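Local atomic coordinates of putative acyl-CoA dehydrogenase (Burkholderia xenovorans, PDB entry 5JSC), a protein that belongs to the acyl-CoA dehydrogenase family of flavoproteins, assembles as four chains and binds flavin-adenine dinucleotide. Residues 21-26 and 313-318; 31-36 and 92-97; 112-117 and 259-264. One frame throughout, in Å; residues are numbered along the deposited sequence. Where two conformers were deposited one is given.

Contact 1: 21-26 and 313-318; sequences LAWPFF and SSALLV. With SO4 (sulfate ion), chain P.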
# COMPACT_ATOMS: atom_id res chain seq x y z
N LEU C 21 16.85 8.66 -22.11
CA LEU C 21 17.13 8.49 -23.54
C LEU C 21 18.51 7.89 -23.79
O LEU C 21 18.75 7.40 -24.90
CB LEU C 21 16.99 9.83 -24.26
CG LEU C 21 15.55 10.30 -24.45
CD1 LEU C 21 15.51 11.72 -24.98
CD2 LEU C 21 14.81 9.35 -25.38
N ALA C 22 19.41 7.90 -22.80
CA ALA C 22 20.70 7.24 -22.94
C ALA C 22 20.63 5.72 -22.77
O ALA C 22 21.62 5.04 -23.08
CB ALA C 22 21.70 7.81 -21.93
N TRP C 23 19.50 5.18 -22.30
CA TRP C 23 19.41 3.74 -22.10
C TRP C 23 19.64 3.00 -23.41
O TRP C 23 19.20 3.47 -24.47
CB TRP C 23 18.03 3.33 -21.56
CG TRP C 23 17.70 3.89 -20.22
CD1 TRP C 23 18.56 4.40 -19.30
CD2 TRP C 23 16.39 3.97 -19.65
NE1 TRP C 23 17.86 4.81 -18.18
CE2 TRP C 23 16.52 4.57 -18.38
CE3 TRP C 23 15.11 3.63 -20.11
CZ2 TRP C 23 15.43 4.81 -17.55
CZ3 TRP C 23 14.02 3.87 -19.29
CH2 TRP C 23 14.19 4.46 -18.02
N PRO C 24 20.27 1.83 -23.37
CA PRO C 24 20.54 1.07 -24.61
C PRO C 24 19.30 0.41 -25.20
O PRO C 24 19.41 -0.26 -26.23
CB PRO C 24 21.59 0.04 -24.16
CG PRO C 24 21.38 -0.10 -22.69
CD PRO C 24 20.93 1.24 -22.19
N PHE C 25 18.14 0.57 -24.57
CA PHE C 25 16.89 0.28 -25.25
C PHE C 25 16.68 1.18 -26.47
O PHE C 25 15.90 0.82 -27.35
CB PHE C 25 15.69 0.48 -24.32
CG PHE C 25 15.55 -0.55 -23.23
CD1 PHE C 25 15.59 -1.90 -23.52
CD2 PHE C 25 15.34 -0.16 -21.92
CE1 PHE C 25 15.43 -2.85 -22.52
CE2 PHE C 25 15.19 -1.10 -20.91
CZ PHE C 25 15.24 -2.45 -21.21
N PHE C 26 17.33 2.35 -26.51
CA PHE C 26 17.08 3.33 -27.55
C PHE C 26 18.21 3.35 -28.57
O PHE C 26 19.37 3.07 -28.25
CB PHE C 26 16.94 4.74 -26.97
CG PHE C 26 15.74 4.91 -26.11
CD1 PHE C 26 14.47 4.88 -26.67
CD2 PHE C 26 15.86 5.12 -24.74
CE1 PHE C 26 13.34 5.05 -25.88
CE2 PHE C 26 14.73 5.27 -23.93
CZ PHE C 26 13.47 5.25 -24.51
N SER C 313 10.59 3.22 -12.70
CA SER C 313 10.17 1.84 -12.91
C SER C 313 9.15 1.76 -14.05
O SER C 313 9.22 0.83 -14.87
CB SER C 313 9.62 1.23 -11.62
OG SER C 313 8.56 1.98 -11.08
N SER C 314 8.24 2.73 -14.14
CA SER C 314 7.30 2.76 -15.26
C SER C 314 8.04 2.91 -16.59
O SER C 314 7.77 2.17 -17.54
CB SER C 314 6.30 3.90 -15.10
OG SER C 314 5.47 3.69 -13.97
N ALA C 315 8.97 3.86 -16.66
CA ALA C 315 9.68 4.10 -17.91
C ALA C 315 10.47 2.87 -18.34
O ALA C 315 10.48 2.52 -19.53
CB ALA C 315 10.59 5.31 -17.77
N LEU C 316 11.15 2.21 -17.40
CA LEU C 316 11.90 1.00 -17.73
C LEU C 316 10.97 -0.09 -18.25
O LEU C 316 11.29 -0.76 -19.24
CB LEU C 316 12.68 0.52 -16.50
CG LEU C 316 13.92 1.38 -16.20
CD1 LEU C 316 14.39 1.22 -14.74
CD2 LEU C 316 15.06 1.05 -17.18
N LEU C 317 9.80 -0.26 -17.62
CA LEU C 317 8.84 -1.26 -18.11
C LEU C 317 8.29 -0.89 -19.49
O LEU C 317 8.12 -1.78 -20.34
CB LEU C 317 7.71 -1.44 -17.11
CG LEU C 317 8.08 -2.14 -15.81
CD1 LEU C 317 6.95 -1.93 -14.81
CD2 LEU C 317 8.30 -3.62 -16.04
N VAL C 318 7.99 0.39 -19.71
CA VAL C 318 7.49 0.83 -21.02
C VAL C 318 8.50 0.49 -22.11
O VAL C 318 8.16 -0.14 -23.12
CB VAL C 318 7.19 2.34 -21.01
CG1 VAL C 318 6.97 2.85 -22.44
CG2 VAL C 318 5.99 2.64 -20.13
S SO4 P . 7.21 1.55 -7.76
O1 SO4 P . 8.34 1.91 -8.62
O2 SO4 P . 6.92 0.13 -7.93
O3 SO4 P . 6.03 2.34 -8.15
O4 SO4 P . 7.59 1.79 -6.37
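L316 sets its CD2 methyl over the indole of W23, 3.6 Å from the centroid of the six-membered ring and 10° off the ring normal, a CH-pi contact on the face. The two side chains cross at about a right angle, and L316 CG also comes within 3.6 Å of W23 CH2. At the rim, near the ring plane, A315 CB lies 3.7 Å from W23 CH2; a bare methyl suits this place, where the indole edge runs close to the helix backbone. W23 holds CG anti to its carbonyl carbon (chi1 -63°), which directs the six-membered ring at the helix. It also opens a type I turn closed by the bond from F26 N to W23 O. This turn precedes helix 28-44, while residues 313-318 ride on helix 298-325 of the largely helical C-terminal domain of the acyl-CoA dehydrogenase fold. The F25 side is looser: its CE2 stays 4.3 Å from L316 CD2, and its ring meets L316 O obliquely. Here the packing passes to other partners. F25 meets the ring of W323 and makes an edge-to-face pair with F25 of the second subunit.

Contact 2: 31-36 and 92-97; sequences RELAAG and CLLRET. With EDO (1,2-ethanediol), chain O.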
# COMPACT_ATOMS: atom_id res chain seq x y z
N ARG C 31 16.53 9.30 -29.95
CA ARG C 31 16.91 10.54 -29.29
C ARG C 31 16.59 11.74 -30.16
O ARG C 31 16.10 12.76 -29.66
CB ARG C 31 18.40 10.51 -28.94
CG ARG C 31 18.73 9.52 -27.83
CD ARG C 31 20.20 9.58 -27.44
NE ARG C 31 21.03 8.69 -28.24
CZ ARG C 31 21.17 7.39 -28.01
NH1 ARG C 31 20.52 6.81 -27.01
NH2 ARG C 31 21.96 6.66 -28.79
N GLU C 32 16.83 11.63 -31.46
CA GLU C 32 16.48 12.74 -32.35
C GLU C 32 14.97 12.92 -32.43
O GLU C 32 14.48 14.05 -32.44
CB GLU C 32 17.10 12.50 -33.73
CG GLU C 32 18.60 12.68 -33.68
CD GLU C 32 19.30 12.07 -34.86
OE1 GLU C 32 18.61 11.58 -35.78
OE2 GLU C 32 20.55 12.08 -34.86
N LEU C 33 14.22 11.81 -32.46
CA LEU C 33 12.77 11.91 -32.50
C LEU C 33 12.24 12.56 -31.23
O LEU C 33 11.34 13.41 -31.28
CB LEU C 33 12.15 10.52 -32.68
CG LEU C 33 10.62 10.43 -32.57
CD1 LEU C 33 10.06 9.43 -33.57
CD2 LEU C 33 10.17 10.04 -31.14
N ALA C 34 12.80 12.17 -30.07
CA ALA C 34 12.36 12.76 -28.81
C ALA C 34 12.57 14.27 -28.81
O ALA C 34 11.71 15.02 -28.33
CB ALA C 34 13.12 12.13 -27.65
N ALA C 35 13.71 14.73 -29.34
CA ALA C 35 13.94 16.17 -29.40
C ALA C 35 12.97 16.83 -30.37
O ALA C 35 12.47 17.93 -30.11
CB ALA C 35 15.39 16.45 -29.79
N GLY C 36 12.70 16.17 -31.50
CA GLY C 36 11.82 16.75 -32.49
C GLY C 36 10.39 16.89 -32.01
O GLY C 36 9.76 17.93 -32.21
N CYS C 92 5.85 5.13 -28.57
CA CYS C 92 5.84 5.40 -27.14
C CYS C 92 6.45 6.76 -26.81
O CYS C 92 5.90 7.51 -26.00
CB CYS C 92 6.57 4.27 -26.40
SG CYS C 92 5.58 2.76 -26.31
N LEU C 93 7.59 7.09 -27.42
CA LEU C 93 8.18 8.41 -27.17
C LEU C 93 7.25 9.53 -27.62
O LEU C 93 7.19 10.59 -26.98
CB LEU C 93 9.54 8.52 -27.87
CG LEU C 93 10.69 7.74 -27.23
CD1 LEU C 93 11.89 7.68 -28.18
CD2 LEU C 93 11.08 8.38 -25.91
N LEU C 94 6.53 9.33 -28.73
CA LEU C 94 5.58 10.34 -29.18
C LEU C 94 4.45 10.53 -28.18
O LEU C 94 4.14 11.65 -27.78
CB LEU C 94 5.03 9.97 -30.56
CG LEU C 94 6.07 10.01 -31.70
CD1 LEU C 94 5.46 9.46 -32.97
CD2 LEU C 94 6.59 11.44 -31.92
N ARG C 95 3.81 9.43 -27.76
CA ARG C 95 2.72 9.56 -26.79
C ARG C 95 3.23 10.10 -25.46
O ARG C 95 2.58 10.94 -24.83
CB ARG C 95 2.02 8.22 -26.58
CG ARG C 95 1.09 7.83 -27.71
CD ARG C 95 0.05 6.81 -27.22
NE ARG C 95 -0.97 7.43 -26.36
CZ ARG C 95 -2.06 6.80 -25.92
NH1 ARG C 95 -2.27 5.52 -26.25
NH2 ARG C 95 -2.94 7.44 -25.16
N GLU C 96 4.38 9.61 -25.00
CA GLU C 96 4.93 10.11 -23.74
C GLU C 96 5.14 11.62 -23.79
O GLU C 96 4.71 12.35 -22.88
CB GLU C 96 6.25 9.41 -23.41
CG GLU C 96 6.82 9.88 -22.10
CD GLU C 96 8.23 9.43 -21.83
OE1 GLU C 96 8.65 8.37 -22.34
OE2 GLU C 96 8.94 10.13 -21.08
N THR C 97 5.77 12.11 -24.86
CA THR C 97 6.05 13.55 -24.95
C THR C 97 4.76 14.34 -25.13
O THR C 97 4.57 15.38 -24.49
CB THR C 97 7.01 13.82 -26.09
OG1 THR C 97 8.17 12.99 -25.93
CG2 THR C 97 7.45 15.29 -26.12
C1 EDO O . 12.00 7.69 -21.45
O1 EDO O . 10.81 7.85 -20.68
C2 EDO O . 12.12 8.82 -22.46
O2 EDO O . 11.76 10.06 -21.84
O HOH W 1 10.64 14.18 -25.88
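L33 swings CG beside its carbonyl carbon (chi1 173°), whereas L93 (chi1 -74°) and L94 turn theirs beside the backbone N, and these choices bring the three leucines together between the helices. The CD2 methyl of L33 does the touching, fitting between two consecutive residues of the other helix: it lies 3.7 Å from L93 CB and 3.9 Å from L94 CD2. Against L93 the L33 side chain runs at a slant; against L94 it is nearly perpendicular. Branched, purely apolar tips suit this buried seam, since a single methyl can meet the base of one side chain and the end of the next.

Beside the leucines the helices are joined through one water, which donates to A34 O (2.8 Å) and to T97 OG1 (2.7 Å). T97 OG1 itself donates to L93 O at 2.8 Å, and is thus engaged both as acceptor and as donor. L93 O in turn accepts from T97 N and T97 OG1, which reach it from opposite faces of the carbonyl plane. Further round helix 88-101, the extended chain of E96 carries a buried carboxylate that takes one bond on each oxygen from 1,2-ethanediol, O1 to OE1 and O2 to OE2. The salt bridge with R274 and the hydrogen bond with Y319 probably favour its charged form. Such leucine-rich packing of helix 28-44 on helix 88-101 belongs to the helical N-terminal domain of the acyl-CoA dehydrogenase fold.

Contact 3: 112-117 and 259-264; sequences QGLGSG and DIFRTS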
# COMPACT_ATOMS: atom_id res chain seq x y z
N GLN C 112 -4.91 7.71 -34.15
CA GLN C 112 -4.46 7.42 -35.51
C GLN C 112 -3.70 6.10 -35.56
O GLN C 112 -3.71 5.43 -36.59
CB GLN C 112 -3.59 8.56 -36.03
CG GLN C 112 -4.33 9.88 -36.18
CD GLN C 112 -5.52 9.77 -37.11
OE1 GLN C 112 -6.66 9.65 -36.66
NE2 GLN C 112 -5.26 9.79 -38.42
N GLY C 113 -3.04 5.72 -34.47
CA GLY C 113 -2.42 4.42 -34.36
C GLY C 113 -3.43 3.31 -34.08
O GLY C 113 -3.60 2.41 -34.90
N LEU C 114 -4.11 3.38 -32.93
CA LEU C 114 -5.02 2.31 -32.55
C LEU C 114 -6.12 2.10 -33.59
O LEU C 114 -6.46 0.96 -33.93
CB LEU C 114 -5.63 2.61 -31.17
CG LEU C 114 -6.66 1.59 -30.68
CD1 LEU C 114 -6.02 0.24 -30.43
CD2 LEU C 114 -7.34 2.12 -29.41
N GLY C 115 -6.68 3.19 -34.12
CA GLY C 115 -7.76 3.10 -35.08
C GLY C 115 -7.36 2.53 -36.42
O GLY C 115 -8.22 2.01 -37.14
N SER C 116 -6.08 2.63 -36.79
CA SER C 116 -5.64 2.05 -38.06
C SER C 116 -4.84 0.77 -37.89
O SER C 116 -4.53 0.13 -38.89
CB SER C 116 -4.79 3.07 -38.84
OG SER C 116 -3.54 3.32 -38.20
N GLY C 117 -4.49 0.39 -36.66
CA GLY C 117 -3.57 -0.73 -36.47
C GLY C 117 -4.08 -2.03 -37.06
O GLY C 117 -3.30 -2.83 -37.58
N ASP C 259 -2.21 -5.39 -28.45
CA ASP C 259 -0.87 -5.72 -27.99
C ASP C 259 0.15 -4.69 -28.44
O ASP C 259 1.14 -4.45 -27.74
CB ASP C 259 -0.45 -7.10 -28.49
CG ASP C 259 -1.05 -8.22 -27.67
OD1 ASP C 259 -1.54 -7.96 -26.55
OD2 ASP C 259 -1.02 -9.38 -28.15
N ILE C 260 -0.06 -4.09 -29.61
CA ILE C 260 0.81 -3.01 -30.04
C ILE C 260 0.61 -1.79 -29.16
O ILE C 260 1.57 -1.23 -28.61
CB ILE C 260 0.54 -2.65 -31.52
CG1 ILE C 260 0.72 -3.89 -32.40
CG2 ILE C 260 1.44 -1.49 -31.96
CD1 ILE C 260 0.36 -3.63 -33.85
N PHE C 261 -0.62 -1.34 -29.01
CA PHE C 261 -0.81 -0.01 -28.46
C PHE C 261 -0.98 0.03 -26.95
O PHE C 261 -0.91 1.11 -26.38
CB PHE C 261 -1.95 0.68 -29.20
CG PHE C 261 -1.59 1.00 -30.63
CD1 PHE C 261 -0.77 2.08 -30.91
CD2 PHE C 261 -1.98 0.18 -31.67
CE1 PHE C 261 -0.39 2.37 -32.20
CE2 PHE C 261 -1.60 0.46 -32.97
CZ PHE C 261 -0.80 1.55 -33.24
N ARG C 262 -1.13 -1.12 -26.27
CA ARG C 262 -1.15 -1.06 -24.80
C ARG C 262 0.14 -0.47 -24.25
O ARG C 262 0.11 0.30 -23.28
CB ARG C 262 -1.41 -2.45 -24.20
CG ARG C 262 -2.90 -2.79 -24.06
CD ARG C 262 -3.11 -4.24 -23.68
NE ARG C 262 -4.52 -4.58 -23.65
CZ ARG C 262 -5.00 -5.82 -23.58
NH1 ARG C 262 -4.16 -6.85 -23.56
NH2 ARG C 262 -6.31 -6.03 -23.54
N THR C 263 1.29 -0.78 -24.85
CA THR C 263 2.53 -0.17 -24.36
C THR C 263 2.51 1.34 -24.57
O THR C 263 3.06 2.10 -23.76
CB THR C 263 3.74 -0.80 -25.05
OG1 THR C 263 3.63 -2.23 -24.99
CG2 THR C 263 5.04 -0.39 -24.35
N SER C 264 1.85 1.81 -25.64
CA SER C 264 1.72 3.24 -25.86
C SER C 264 0.81 3.91 -24.83
O SER C 264 1.02 5.08 -24.51
CB SER C 264 1.24 3.52 -27.29
OG SER C 264 -0.18 3.49 -27.41
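F261 drives its ring against the backbone of G113 and L114, where helix 103-122 of the N-terminal helical domain and helix 250-286 of the C-terminal one run antiparallel, their local axes 9.9 Å apart at 170°. In the acyl-CoA dehydrogenase fold this places the pair deep in the chain, with the L114 side chain near the flavin-adenine dinucleotide.

From F261 CB, which points at the opposing helix, the chain leads to CG, held anti to the carbonyl carbon (chi1 -69°), and CG faces L114 CA and N. Of the next two atoms, CD1 lies nearest L114 N, while CD2 comes 3.8 Å from L114 CA. Farther out the ring meets glycine: CE1 is 3.6 Å from G113 CA and CE2 is 3.4 Å from G113 O. At the tip, CZ sits 3.3 Å from G113 C. Because G113 and G117 carry no side chains, the flat ring can press directly on the peptide, its face over G113 C and L114 N. G117 CA approaches the edge instead, 4.2 Å from F261 CE2.

The opposite face is covered from within its own helix by I260 CG2, 3.7 Å above the plane and toward the rim. S264 OG lies in the ring plane at the edge and donates to F261 O at 2.7 Å, in the carbonyl plane on a lone pair, with a C=O...OG angle of 128°.

How the contacts relate
All three contacts are buried, but contact 3 lies nearest the centre of the chain and contact 1 borders the second subunit. Contact 2 joins two helices of the N-terminal domain, whereas contacts 1 and 3 connect N-terminal parts with helices of the C-terminal domain. Their chemistry shifts accordingly: aromatic face against leucine in contact 1, aliphatic methyls with a bridging water in contact 2, and ring on bare peptide in contact 3. They also touch one another. L21 O probably accepts from R31 NH1, and F26 packs on L93, linking contacts 1 and 2; R95 NH1 probably bonds S264 OG between contacts 2 and 3; V318 O packs on T263 CG2 between contacts 1 and 3.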